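Myosin-I heavy chain (Dictyostelium discoideum, PDB 5EJR) is an actin-based class VII myosin motor involved in early phagocytosis and adhesion, represented here by the second MyTH4-FERM module of its tail. Local coordinates at residues K62-N67 with H101-E106; S210-R215 with D272-V277; I318-T323 with T401-K406; E367-V372 with V385-I390. All blocks are in the same frame, centred on the assembly; numbering follows the deposited sequence. Where two conformers were deposited one is given.

Overall arrangement
The contacts are spread along an elongated chain. Interaction 1 lies in the helical MyTH4 domain, its centre about 30 Å from that of interaction 2, which sits in the ubiquitin-like first lobe of the FERM domain. Interactions 3 and 4 share the helical second FERM lobe, with centres about 22 Å apart, and interaction 4 is nested in the chain loop that interaction 3 closes; helices 383-394 and 402-416 are consecutive. Interaction 4 is buried and wholly apolar. Interaction 1 is buried, yet brings a carboxylate against alanine. Interaction 2, partly buried, joins a strand to a helix through sulfur and methyl, whereas interaction 3, also partly buried, sets a partly exposed salt bridge beside a buried Phe320.

Interaction 1 of 4, residues K62-N67 with H101-E106; sequences KKAIKN and HELRDE
Leu103 and Ala64 have the largest shares of the buried surface, with Glu106 next, and all three point their CB atoms across the contact. Leu103 reaches helix 58-75 with both branches: its CD2 packs on Lys63 CB at 3.7 Å, while CD1 comes more loosely to Ala64 CB, 4.5 Å away. Met56, Leu60 and Arg96 also touch this leucine, a forked apolar group suited to filling the corner where several parts of the MyTH4 helical bundle meet. Ala64, whose single methyl lets a neighbour come close, faces the carboxylate of Glu106; its CB is 3.4 Å from Glu106 OE1 and 3.6 Å from Glu106 CD. Glu106 was modelled in two conformers, and this contact belongs to the one described, whose chain bends at its second torsion (chi2 -81°), turning the carboxylate onto the methyl. Its other oxygen, OE2, accepts from Leu53 N, which holds the acid in this conformer. Lys63 meets the contact only through the root of its side chain: the stem runs out extended to NZ, which is hydrogen-bonded to Asn100 OD1. The segments thus meet by van der Waals packing, and their polar groups look elsewhere. A carboxylate set against a methyl gains no bond there, so Glu106 probably relies on the Leu53 amide, with a weak bond from Gln110 NE2, to offset part of the cost of burying its charge.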
loop_
_atom_site.group_PDB
_atom_site.type_symbol
_atom_site.label_atom_id
_atom_site.label_comp_id
_atom_site.label_asym_id
_atom_site.label_seq_id
_atom_site.Cartn_x
_atom_site.Cartn_y
_atom_site.Cartn_z
ATOM N N LYS A 62 -13.922 22.768 17.868
ATOM C CA LYS A 62 -12.551 22.684 18.384
ATOM C C LYS A 62 -11.638 21.982 17.377
ATOM O O LYS A 62 -10.512 22.432 17.171
ATOM C CB LYS A 62 -12.515 21.988 19.752
ATOM C CG LYS A 62 -11.195 22.169 20.509
ATOM C CD LYS A 62 -11.164 21.339 21.789
ATOM C CE LYS A 62 -9.802 21.313 22.443
ATOM N NZ LYS A 62 -9.500 22.576 23.168
ATOM N N LYS A 63 -12.141 20.908 16.733
ATOM C CA LYS A 63 -11.420 20.135 15.712
ATOM C C LYS A 63 -11.292 20.967 14.417
ATOM O O LYS A 63 -10.295 20.846 13.703
ATOM C CB LYS A 63 -12.150 18.816 15.406
ATOM C CG LYS A 63 -12.160 17.802 16.543
ATOM C CD LYS A 63 -12.999 16.591 16.174
ATOM C CE LYS A 63 -13.210 15.674 17.351
ATOM N NZ LYS A 63 -13.573 14.301 16.912
ATOM N N ALA A 64 -12.314 21.798 14.126
ATOM C CA ALA A 64 -12.367 22.673 12.950
ATOM C C ALA A 64 -11.298 23.762 13.047
ATOM O O ALA A 64 -10.723 24.130 12.021
ATOM C CB ALA A 64 -13.736 23.296 12.831
ATOM N N ILE A 65 -11.012 24.242 14.287
ATOM C CA ILE A 65 -9.986 25.248 14.574
ATOM C C ILE A 65 -8.616 24.666 14.272
ATOM O O ILE A 65 -7.844 25.317 13.557
ATOM C CB ILE A 65 -10.083 25.832 16.019
ATOM C CG1 ILE A 65 -11.361 26.669 16.189
ATOM C CG2 ILE A 65 -8.824 26.661 16.383
ATOM C CD1 ILE A 65 -11.911 26.720 17.632
ATOM N N LYS A 66 -8.307 23.454 14.808
ATOM C CA LYS A 66 -7.018 22.777 14.554
ATOM C C LYS A 66 -6.856 22.513 13.049
ATOM O O LYS A 66 -5.748 22.672 12.526
ATOM C CB LYS A 66 -6.915 21.445 15.322
ATOM C CG LYS A 66 -5.515 20.825 15.318
ATOM C CD LYS A 66 -5.526 19.422 15.901
ATOM C CE LYS A 66 -4.139 18.873 16.133
ATOM N NZ LYS A 66 -4.183 17.485 16.667
ATOM N N ASN A 67 -7.956 22.101 12.378
ATOM C CA ASN A 67 -7.991 21.813 10.943
ATOM C C ASN A 67 -7.638 23.045 10.118
ATOM O O ASN A 67 -6.891 22.927 9.138
ATOM C CB ASN A 67 -9.364 21.329 10.528
ATOM C CG ASN A 67 -9.379 20.810 9.113
ATOM O OD1 ASN A 67 -8.998 19.676 8.832
ATOM N ND2 ASN A 67 -9.753 21.647 8.189
ATOM N N HIS A 101 -17.093 12.742 9.933
ATOM C CA HIS A 101 -18.071 12.836 8.864
ATOM C C HIS A 101 -18.844 14.179 8.800
ATOM O O HIS A 101 -19.114 14.696 7.706
ATOM C CB HIS A 101 -19.007 11.636 9.029
ATOM C CG HIS A 101 -20.372 11.801 8.466
ATOM N ND1 HIS A 101 -20.655 11.446 7.156
ATOM C CD2 HIS A 101 -21.511 12.218 9.071
ATOM C CE1 HIS A 101 -21.943 11.707 6.988
ATOM N NE2 HIS A 101 -22.502 12.173 8.117
ATOM N N GLU A 102 -19.219 14.719 9.972
ATOM C CA GLU A 102 -19.999 15.954 10.116
ATOM C C GLU A 102 -19.109 17.208 10.032
ATOM O O GLU A 102 -19.602 18.337 10.080
ATOM C CB GLU A 102 -20.888 15.909 11.395
ATOM C CG GLU A 102 -20.224 15.399 12.677
ATOM C CD GLU A 102 -19.745 13.956 12.707
ATOM O OE1 GLU A 102 -18.519 13.739 12.862
ATOM O OE2 GLU A 102 -20.582 13.048 12.504
ATOM N N LEU A 103 -17.811 17.002 9.816
ATOM C CA LEU A 103 -16.826 18.075 9.665
ATOM C C LEU A 103 -16.449 18.297 8.183
ATOM O O LEU A 103 -15.645 19.181 7.889
ATOM C CB LEU A 103 -15.589 17.687 10.480
ATOM C CG LEU A 103 -14.931 18.739 11.350
ATOM C CD1 LEU A 103 -15.934 19.445 12.242
ATOM C CD2 LEU A 103 -13.862 18.112 12.197
ATOM N N ARG A 104 -17.052 17.521 7.260
ATOM C CA ARG A 104 -16.728 17.523 5.828
ATOM C C ARG A 104 -17.047 18.833 5.115
ATOM O O ARG A 104 -16.142 19.375 4.473
ATOM C CB ARG A 104 -17.359 16.329 5.114
ATOM C CG ARG A 104 -16.611 15.052 5.468
ATOM C CD ARG A 104 -17.363 13.815 5.058
ATOM N NE ARG A 104 -16.699 12.610 5.553
ATOM C CZ ARG A 104 -17.074 11.383 5.230
ATOM N NH1 ARG A 104 -18.104 11.191 4.425
ATOM N NH2 ARG A 104 -16.422 10.338 5.713
ATOM N N ASP A 105 -18.290 19.358 5.252
ATOM C CA ASP A 105 -18.699 20.653 4.670
ATOM C C ASP A 105 -17.790 21.780 5.153
ATOM O O ASP A 105 -17.386 22.632 4.354
ATOM C CB ASP A 105 -20.154 20.984 5.024
ATOM C CG ASP A 105 -21.169 20.117 4.321
ATOM O OD1 ASP A 105 -20.788 19.413 3.361
ATOM O OD2 ASP A 105 -22.341 20.142 4.728
ATOM N N GLU A 106 -17.460 21.758 6.447
ATOM C CA GLU A 106 -16.599 22.715 7.109
ATOM C C GLU A 106 -15.164 22.677 6.564
ATOM O O GLU A 106 -14.534 23.732 6.449
ATOM C CB GLU A 106 -16.646 22.485 8.626
ATOM C CG GLU A 106 -16.494 23.764 9.429
ATOM C CD GLU A 106 -15.067 24.239 9.605
ATOM O OE1 GLU A 106 -14.138 23.408 9.471
ATOM O OE2 GLU A 106 -14.878 25.444 9.897
#

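Interaction 2 of 4, residues S210-R215 with D272-V277; sequences STCKIR and DMIYDV. With EDO (1,2-ethanediol), chain C.
Ser210, at the entry to strand 211-215, makes a loose approach to helix 274-283: its CB is 4.2 Å from Tyr275 OH. The tyrosine reaches that far because its phenol ring carries OH well out from the helix; the ring also touches Ser199 and Glu196 of helix 194-205 and so brings the last helix before the strand into the same cluster. Two residues on, Cys212 carries the main contact. Its SG stands opposite the backbone N (chi1 -174°), which directs the sulfur to the end of Ile274, 3.6 Å from CD1; the Cys212 CB lies 4.0 Å from the same methyl. Ile274 in turn extends its long branch from the first turn of the helix (chi1 178°), and Ile232, Ile235 and Phe292 pack round it. At Lys213 it is the backbone that takes part, its O accepting a 2.7 Å hydrogen bond from O1 of an ethanediol, probably a crystallisation additive. The diol also bonds Phe292 N, while its O2 comes within 3.3 Å of Cys212 SG. Ile214 turns to Val239 and Phe292, joining the apolar filling between sheet and helices of this ubiquitin-like lobe. Sulfur against methyl is soft, nondirectional packing: a small, weakly polar cysteine can meet isoleucine on one side and the diol on another, so dispersion and shape, rather than directed bonds, join strand and helix here.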
loop_
_atom_site.group_PDB
_atom_site.type_symbol
_atom_site.label_atom_id
_atom_site.label_comp_id
_atom_site.label_asym_id
_atom_site.label_seq_id
_atom_site.Cartn_x
_atom_site.Cartn_y
_atom_site.Cartn_z
ATOM N N SER A 210 1.764 9.263 -14.878
ATOM C CA SER A 210 2.276 8.875 -13.567
ATOM C C SER A 210 2.625 7.368 -13.554
ATOM O O SER A 210 1.858 6.548 -14.057
ATOM C CB SER A 210 1.253 9.193 -12.484
ATOM O OG SER A 210 1.127 10.594 -12.318
ATOM N N THR A 211 3.792 7.022 -13.015
ATOM C CA THR A 211 4.250 5.632 -12.917
ATOM C C THR A 211 4.783 5.338 -11.521
ATOM O O THR A 211 5.239 6.249 -10.837
ATOM C CB THR A 211 5.367 5.294 -13.942
ATOM O OG1 THR A 211 6.566 6.001 -13.606
ATOM C CG2 THR A 211 4.959 5.515 -15.411
ATOM N N CYS A 212 4.784 4.055 -11.137
ATOM C CA CYS A 212 5.359 3.570 -9.893
ATOM C C CYS A 212 6.424 2.535 -10.264
ATOM O O CYS A 212 6.197 1.707 -11.147
ATOM C CB CYS A 212 4.291 2.976 -8.978
ATOM S SG CYS A 212 4.918 2.501 -7.342
ATOM N N LYS A 213 7.586 2.602 -9.595
ATOM C CA LYS A 213 8.727 1.713 -9.784
ATOM C C LYS A 213 8.479 0.410 -9.007
ATOM O O LYS A 213 8.213 0.462 -7.800
ATOM C CB LYS A 213 9.996 2.403 -9.243
ATOM C CG LYS A 213 11.181 2.399 -10.192
ATOM C CD LYS A 213 12.480 2.674 -9.442
ATOM C CE LYS A 213 13.686 2.711 -10.344
ATOM N NZ LYS A 213 14.909 3.104 -9.594
ATOM N N ILE A 214 8.505 -0.743 -9.707
ATOM C CA ILE A 214 8.311 -2.069 -9.099
ATOM C C ILE A 214 9.509 -2.980 -9.387
ATOM O O ILE A 214 9.855 -3.214 -10.550
ATOM C CB ILE A 214 6.958 -2.752 -9.462
ATOM C CG1 ILE A 214 5.744 -1.766 -9.430
ATOM C CG2 ILE A 214 6.715 -4.002 -8.585
ATOM C CD1 ILE A 214 5.344 -1.185 -8.084
ATOM N N ARG A 215 10.118 -3.520 -8.317
ATOM C CA ARG A 215 11.272 -4.402 -8.440
ATOM C C ARG A 215 10.866 -5.857 -8.574
ATOM O O ARG A 215 9.776 -6.253 -8.134
ATOM C CB ARG A 215 12.224 -4.223 -7.261
ATOM C CG ARG A 215 12.710 -2.790 -7.089
ATOM C CD ARG A 215 13.979 -2.738 -6.279
ATOM N NE ARG A 215 14.077 -1.497 -5.513
ATOM C CZ ARG A 215 15.033 -1.238 -4.625
ATOM N NH1 ARG A 215 15.995 -2.125 -4.395
ATOM N NH2 ARG A 215 15.037 -0.088 -3.965
ATOM N N ASP A 272 -5.684 -3.435 -1.611
ATOM C CA ASP A 272 -5.314 -2.110 -1.148
ATOM C C ASP A 272 -5.116 -1.179 -2.366
ATOM O O ASP A 272 -4.775 -1.652 -3.464
ATOM C CB ASP A 272 -3.985 -2.149 -0.375
ATOM C CG ASP A 272 -3.991 -2.663 1.054
ATOM O OD1 ASP A 272 -5.077 -3.080 1.543
ATOM O OD2 ASP A 272 -2.905 -2.657 1.689
ATOM N N MET A 273 -5.283 0.132 -2.128
ATOM C CA MET A 273 -5.029 1.201 -3.096
ATOM C C MET A 273 -3.559 1.456 -2.985
ATOM O O MET A 273 -3.074 1.667 -1.871
ATOM C CB MET A 273 -5.775 2.491 -2.704
ATOM C CG MET A 273 -7.258 2.358 -2.744
ATOM S SD MET A 273 -7.773 1.498 -4.235
ATOM C CE MET A 273 -9.188 2.404 -4.609
ATOM N N ILE A 274 -2.834 1.437 -4.114
ATOM C CA ILE A 274 -1.372 1.683 -4.078
ATOM C C ILE A 274 -1.019 3.024 -3.416
ATOM O O ILE A 274 -0.093 3.069 -2.601
ATOM C CB ILE A 274 -0.662 1.501 -5.460
ATOM C CG1 ILE A 274 0.849 1.824 -5.359
ATOM C CG2 ILE A 274 -1.358 2.298 -6.576
ATOM C CD1 ILE A 274 1.705 1.237 -6.448
ATOM N N TYR A 275 -1.813 4.073 -3.681
ATOM C CA TYR A 275 -1.559 5.384 -3.074
ATOM C C TYR A 275 -1.808 5.395 -1.561
ATOM O O TYR A 275 -1.079 6.090 -0.847
ATOM C CB TYR A 275 -2.316 6.496 -3.807
ATOM C CG TYR A 275 -1.604 6.987 -5.058
ATOM C CD1 TYR A 275 -0.257 7.339 -5.028
ATOM C CD2 TYR A 275 -2.293 7.155 -6.254
ATOM C CE1 TYR A 275 0.397 7.809 -6.169
ATOM C CE2 TYR A 275 -1.650 7.626 -7.399
ATOM C CZ TYR A 275 -0.307 7.958 -7.349
ATOM O OH TYR A 275 0.333 8.416 -8.469
ATOM N N ASP A 276 -2.763 4.560 -1.060
ATOM C CA ASP A 276 -2.990 4.440 0.392
ATOM C C ASP A 276 -1.773 3.796 1.060
ATOM O O ASP A 276 -1.397 4.194 2.157
ATOM C CB ASP A 276 -4.272 3.662 0.711
ATOM C CG ASP A 276 -5.566 4.420 0.466
ATOM O OD1 ASP A 276 -5.520 5.672 0.387
ATOM O OD2 ASP A 276 -6.638 3.764 0.390
ATOM N N VAL A 277 -1.129 2.827 0.363
ATOM C CA VAL A 277 0.076 2.151 0.837
ATOM C C VAL A 277 1.228 3.160 0.893
ATOM O O VAL A 277 1.965 3.178 1.877
ATOM C CB VAL A 277 0.466 0.902 -0.018
ATOM C CG1 VAL A 277 1.723 0.233 0.527
ATOM C CG2 VAL A 277 -0.674 -0.101 -0.139
HETATM C C1 EDO C . 8.418 1.378 -4.698
HETATM O O1 EDO C . 9.340 0.493 -5.345
HETATM C C2 EDO C . 8.572 2.848 -5.162
HETATM O O2 EDO C . 7.265 3.423 -5.272
#

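Interaction 3 of 4, residues I318-T323 with T401-K406; sequences ICFELT and TPEYLK
Helices 317-332 and 402-416 cross at 51° in this contact, their local axes approaching to 11.5 Å, a spacing wide enough for large side chains to lie between them. Phe320 fills much of it. Its CZ meets Lys406 CB at 3.7 Å and its CE2 meets Glu403 CG at 4.0 Å, both approaching the ring obliquely; with CG opposite the backbone N (chi1 -180°), the ring is thrown outward from its helix. Trp313 and Thr314 touch the same ring. Beside it, Glu321 bends at its second torsion and brings OE1 to Lys406 NZ, a 2.7 Å salt bridge in which the ammonium meets the syn side of the oxygen, 25° out of the carboxylate plane. Lysine suits this place because one extended chain serves both neighbours, with CB on the aromatic ring and NZ at the acid. Replacing Lys406 by an alanine would keep CB on the ring but would probably leave Glu321 OE1 without its charged mate and open a gap where the methylenes beyond CB had run. The helices of this second FERM lobe are therefore joined by two unlike forces, dispersion around a buried phenylalanine and a charge pair at its more exposed margin.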
loop_
_atom_site.group_PDB
_atom_site.type_symbol
_atom_site.label_atom_id
_atom_site.label_comp_id
_atom_site.label_asym_id
_atom_site.label_seq_id
_atom_site.Cartn_x
_atom_site.Cartn_y
_atom_site.Cartn_z
ATOM N N ILE A 318 9.313 -17.659 -18.407
ATOM C CA ILE A 318 9.584 -16.417 -17.670
ATOM C C ILE A 318 9.182 -16.618 -16.208
ATOM O O ILE A 318 9.948 -16.270 -15.287
ATOM C CB ILE A 318 8.897 -15.180 -18.330
ATOM C CG1 ILE A 318 9.390 -14.933 -19.807
ATOM C CG2 ILE A 318 9.036 -13.932 -17.482
ATOM C CD1 ILE A 318 10.925 -14.890 -20.020
ATOM N N CYS A 319 7.990 -17.202 -15.993
ATOM C CA CYS A 319 7.521 -17.506 -14.653
ATOM C C CYS A 319 8.457 -18.535 -13.997
ATOM O O CYS A 319 8.725 -18.410 -12.806
ATOM C CB CYS A 319 6.073 -17.996 -14.666
ATOM S SG CYS A 319 5.514 -18.746 -13.115
ATOM N N PHE A 320 8.934 -19.540 -14.754
ATOM C CA PHE A 320 9.814 -20.566 -14.204
ATOM C C PHE A 320 11.118 -19.927 -13.743
ATOM O O PHE A 320 11.603 -20.244 -12.668
ATOM C CB PHE A 320 10.110 -21.678 -15.210
ATOM C CG PHE A 320 11.014 -22.756 -14.659
ATOM C CD1 PHE A 320 10.645 -23.492 -13.536
ATOM C CD2 PHE A 320 12.245 -23.028 -15.251
ATOM C CE1 PHE A 320 11.507 -24.458 -13.000
ATOM C CE2 PHE A 320 13.106 -24.005 -14.706
ATOM C CZ PHE A 320 12.715 -24.727 -13.608
ATOM N N GLU A 321 11.652 -19.015 -14.551
ATOM C CA GLU A 321 12.897 -18.325 -14.247
ATOM C C GLU A 321 12.776 -17.456 -12.978
ATOM O O GLU A 321 13.657 -17.498 -12.110
ATOM C CB GLU A 321 13.395 -17.542 -15.483
ATOM C CG GLU A 321 14.808 -16.982 -15.362
ATOM C CD GLU A 321 15.887 -17.959 -14.925
ATOM O OE1 GLU A 321 15.755 -19.173 -15.199
ATOM O OE2 GLU A 321 16.871 -17.504 -14.304
ATOM N N LEU A 322 11.664 -16.733 -12.842
ATOM C CA LEU A 322 11.418 -15.917 -11.659
ATOM C C LEU A 322 11.229 -16.779 -10.436
ATOM O O LEU A 322 11.675 -16.407 -9.354
ATOM C CB LEU A 322 10.233 -14.992 -11.830
ATOM C CG LEU A 322 10.436 -13.791 -12.724
ATOM C CD1 LEU A 322 9.103 -13.087 -12.951
ATOM C CD2 LEU A 322 11.489 -12.807 -12.140
ATOM N N THR A 323 10.595 -17.951 -10.619
ATOM C CA THR A 323 10.388 -18.909 -9.531
ATOM C C THR A 323 11.707 -19.467 -9.050
ATOM O O THR A 323 11.936 -19.499 -7.839
ATOM C CB THR A 323 9.414 -20.014 -9.956
ATOM O OG1 THR A 323 8.192 -19.385 -10.337
ATOM C CG2 THR A 323 9.144 -21.011 -8.823
ATOM N N THR A 401 20.766 -30.595 -18.490
ATOM C CA THR A 401 20.493 -29.284 -19.062
ATOM C C THR A 401 20.298 -28.262 -17.903
ATOM O O THR A 401 19.909 -28.691 -16.817
ATOM C CB THR A 401 19.197 -29.314 -19.899
ATOM O OG1 THR A 401 18.087 -29.539 -19.035
ATOM C CG2 THR A 401 19.228 -30.334 -21.055
ATOM N N PRO A 402 20.488 -26.942 -18.139
ATOM C CA PRO A 402 20.227 -25.944 -17.084
ATOM C C PRO A 402 18.791 -25.989 -16.550
ATOM O O PRO A 402 18.590 -25.916 -15.348
ATOM C CB PRO A 402 20.517 -24.613 -17.786
ATOM C CG PRO A 402 21.491 -24.972 -18.877
ATOM C CD PRO A 402 20.969 -26.280 -19.377
ATOM N N GLU A 403 17.781 -26.153 -17.435
ATOM C CA GLU A 403 16.396 -26.288 -16.971
ATOM C C GLU A 403 16.223 -27.476 -16.016
ATOM O O GLU A 403 15.516 -27.359 -15.010
ATOM C CB GLU A 403 15.448 -26.484 -18.165
ATOM C CG GLU A 403 14.002 -26.517 -17.728
ATOM C CD GLU A 403 13.052 -26.405 -18.891
ATOM O OE1 GLU A 403 12.771 -25.260 -19.309
ATOM O OE2 GLU A 403 12.574 -27.458 -19.366
ATOM N N TYR A 404 16.818 -28.620 -16.357
ATOM C CA TYR A 404 16.662 -29.810 -15.521
ATOM C C TYR A 404 17.342 -29.661 -14.165
ATOM O O TYR A 404 16.843 -30.198 -13.174
ATOM C CB TYR A 404 17.097 -31.074 -16.251
ATOM C CG TYR A 404 16.727 -32.337 -15.520
ATOM C CD1 TYR A 404 15.420 -32.829 -15.545
ATOM C CD2 TYR A 404 17.665 -33.016 -14.748
ATOM C CE1 TYR A 404 15.073 -33.988 -14.851
ATOM C CE2 TYR A 404 17.335 -34.183 -14.069
ATOM C CZ TYR A 404 16.037 -34.655 -14.104
ATOM O OH TYR A 404 15.739 -35.788 -13.391
ATOM N N LEU A 405 18.464 -28.921 -14.115
ATOM C CA LEU A 405 19.169 -28.650 -12.863
ATOM C C LEU A 405 18.327 -27.719 -11.956
ATOM O O LEU A 405 18.297 -27.901 -10.743
ATOM C CB LEU A 405 20.538 -28.029 -13.145
ATOM C CG LEU A 405 21.641 -28.938 -13.741
ATOM C CD1 LEU A 405 22.814 -28.070 -14.248
ATOM C CD2 LEU A 405 22.133 -29.999 -12.724
ATOM N N LYS A 406 17.615 -26.773 -12.545
ATOM C CA LYS A 406 16.756 -25.857 -11.807
ATOM C C LYS A 406 15.567 -26.630 -11.177
ATOM O O LYS A 406 15.262 -26.425 -9.998
ATOM C CB LYS A 406 16.307 -24.677 -12.696
ATOM C CG LYS A 406 17.466 -23.743 -13.129
ATOM C CD LYS A 406 17.002 -22.697 -14.119
ATOM C CE LYS A 406 18.164 -22.010 -14.787
ATOM N NZ LYS A 406 17.716 -20.944 -15.706
#

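Interaction 4 of 4, residues E367-V372 with V385-I390; sequences EVVRQV and VWISMI
Val369 is the centre of this contact, pushing both methyls toward helix 383-394. CG2 meets Ile387 CG1 at 3.7 Å, the two side chains crossing at about a right angle. Ile390 CD1 is met by both methyls, 4.1 Å from Val369 CG2 and 4.2 Å from CG1. CG1 also lies 4.3 Å from Trp386 CB, so valine touches the root of the tryptophan while the indole extends toward Leu378. Branching at CB lets one short side chain face three residues spread over two successive turns of the neighbouring helix. Farther out, Trp386 is positioned by its NE1, hydrogen-bonded to Leu378 O, and by packing on Leu373 and Ile377. Ile390 rests on Ile352 of helix 341-355, and Ile383 lies against Val369, enclosing it further. Helix 366-370 is thereby fixed to helix 383-394 within the helical second lobe of the FERM domain. Aliphatic groups alone meet between the segments, so burial of hydrocarbon and close fit, rather than polar pairing, hold this part together.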
loop_
_atom_site.group_PDB
_atom_site.type_symbol
_atom_site.label_atom_id
_atom_site.label_comp_id
_atom_site.label_asym_id
_atom_site.label_seq_id
_atom_site.Cartn_x
_atom_site.Cartn_y
_atom_site.Cartn_z
ATOM N N GLU A 367 35.516 -19.217 -2.601
ATOM C CA GLU A 367 34.706 -18.215 -3.284
ATOM C C GLU A 367 33.523 -18.852 -4.035
ATOM O O GLU A 367 32.422 -18.302 -4.007
ATOM C CB GLU A 367 35.580 -17.317 -4.182
ATOM C CG GLU A 367 36.621 -16.479 -3.424
ATOM C CD GLU A 367 37.764 -17.168 -2.675
ATOM O OE1 GLU A 367 38.240 -18.244 -3.120
ATOM O OE2 GLU A 367 38.179 -16.621 -1.626
ATOM N N VAL A 368 33.726 -20.040 -4.627
ATOM C CA VAL A 368 32.645 -20.774 -5.307
ATOM C C VAL A 368 31.619 -21.268 -4.269
ATOM O O VAL A 368 30.417 -21.117 -4.498
ATOM C CB VAL A 368 33.194 -21.912 -6.222
ATOM C CG1 VAL A 368 32.068 -22.780 -6.785
ATOM C CG2 VAL A 368 34.029 -21.327 -7.367
ATOM N N VAL A 369 32.089 -21.809 -3.125
ATOM C CA VAL A 369 31.216 -22.314 -2.044
ATOM C C VAL A 369 30.292 -21.197 -1.510
ATOM O O VAL A 369 29.088 -21.434 -1.341
ATOM C CB VAL A 369 31.994 -23.026 -0.907
ATOM C CG1 VAL A 369 31.082 -23.362 0.287
ATOM C CG2 VAL A 369 32.687 -24.272 -1.428
ATOM N N ARG A 370 30.849 -19.973 -1.326
ATOM C CA ARG A 370 30.086 -18.808 -0.860
ATOM C C ARG A 370 28.981 -18.375 -1.853
ATOM O O ARG A 370 28.088 -17.666 -1.459
ATOM C CB ARG A 370 31.019 -17.619 -0.603
ATOM C CG ARG A 370 32.076 -17.875 0.459
ATOM C CD ARG A 370 31.505 -18.297 1.808
ATOM N NE ARG A 370 30.596 -17.300 2.395
ATOM C CZ ARG A 370 30.969 -16.189 3.022
ATOM N NH1 ARG A 370 32.250 -15.849 3.084
ATOM N NH2 ARG A 370 30.065 -15.391 3.553
ATOM N N GLN A 371 29.072 -18.748 -3.131
ATOM C CA GLN A 371 28.045 -18.371 -4.113
ATOM C C GLN A 371 26.821 -19.304 -4.036
ATOM O O GLN A 371 25.789 -19.023 -4.670
ATOM C CB GLN A 371 28.638 -18.444 -5.525
ATOM C CG GLN A 371 29.773 -17.431 -5.829
ATOM C CD GLN A 371 30.263 -17.631 -7.256
ATOM O OE1 GLN A 371 30.922 -18.629 -7.605
ATOM N NE2 GLN A 371 29.867 -16.735 -8.140
ATOM N N VAL A 372 26.943 -20.430 -3.329
ATOM C CA VAL A 372 25.900 -21.465 -3.334
ATOM C C VAL A 372 25.450 -21.988 -1.958
ATOM O O VAL A 372 24.517 -22.815 -1.901
ATOM C CB VAL A 372 26.304 -22.660 -4.253
ATOM C CG1 VAL A 372 26.499 -22.194 -5.688
ATOM C CG2 VAL A 372 27.548 -23.401 -3.723
ATOM N N VAL A 385 35.934 -28.255 4.898
ATOM C CA VAL A 385 35.167 -29.510 4.995
ATOM C C VAL A 385 34.002 -29.453 3.962
ATOM O O VAL A 385 33.709 -30.442 3.298
ATOM C CB VAL A 385 34.680 -29.813 6.441
ATOM C CG1 VAL A 385 33.818 -31.082 6.480
ATOM C CG2 VAL A 385 35.858 -29.923 7.418
ATOM N N TRP A 386 33.385 -28.288 3.803
ATOM C CA TRP A 386 32.331 -28.102 2.804
ATOM C C TRP A 386 32.870 -28.338 1.392
ATOM O O TRP A 386 32.243 -29.042 0.619
ATOM C CB TRP A 386 31.729 -26.708 2.915
ATOM C CG TRP A 386 30.750 -26.603 4.029
ATOM C CD1 TRP A 386 30.885 -25.872 5.176
ATOM C CD2 TRP A 386 29.448 -27.197 4.077
ATOM N NE1 TRP A 386 29.732 -25.935 5.908
ATOM C CE2 TRP A 386 28.840 -26.766 5.275
ATOM C CE3 TRP A 386 28.716 -28.015 3.196
ATOM C CZ2 TRP A 386 27.556 -27.173 5.654
ATOM C CZ3 TRP A 386 27.421 -28.397 3.556
ATOM C CH2 TRP A 386 26.853 -27.972 4.764
ATOM N N ILE A 387 34.071 -27.804 1.077
ATOM C CA ILE A 387 34.706 -28.017 -0.226
ATOM C C ILE A 387 34.816 -29.526 -0.516
ATOM O O ILE A 387 34.384 -29.982 -1.570
ATOM C CB ILE A 387 36.095 -27.317 -0.272
ATOM C CG1 ILE A 387 35.902 -25.789 -0.395
ATOM C CG2 ILE A 387 36.935 -27.884 -1.435
ATOM C CD1 ILE A 387 37.273 -24.890 -0.156
ATOM N N SER A 388 35.353 -30.284 0.450
ATOM C CA SER A 388 35.510 -31.729 0.366
ATOM C C SER A 388 34.146 -32.457 0.181
ATOM O O SER A 388 34.052 -33.353 -0.656
ATOM C CB SER A 388 36.208 -32.242 1.620
ATOM O OG SER A 388 36.523 -33.610 1.443
ATOM N N MET A 389 33.109 -32.078 0.952
ATOM C CA MET A 389 31.780 -32.709 0.859
ATOM C C MET A 389 31.105 -32.388 -0.493
ATOM O O MET A 389 30.477 -33.248 -1.090
ATOM C CB MET A 389 30.887 -32.290 2.035
ATOM C CG MET A 389 31.275 -32.939 3.335
ATOM S SD MET A 389 30.179 -32.451 4.678
ATOM C CE MET A 389 28.788 -33.580 4.360
ATOM N N ILE A 390 31.243 -31.150 -0.958
ATOM C CA ILE A 390 30.696 -30.691 -2.227
ATOM C C ILE A 390 31.440 -31.395 -3.388
ATOM O O ILE A 390 30.799 -31.914 -4.312
ATOM C CB ILE A 390 30.691 -29.154 -2.293
ATOM C CG1 ILE A 390 29.665 -28.597 -1.290
ATOM C CG2 ILE A 390 30.400 -28.645 -3.688
ATOM C CD1 ILE A 390 29.872 -27.154 -0.895
#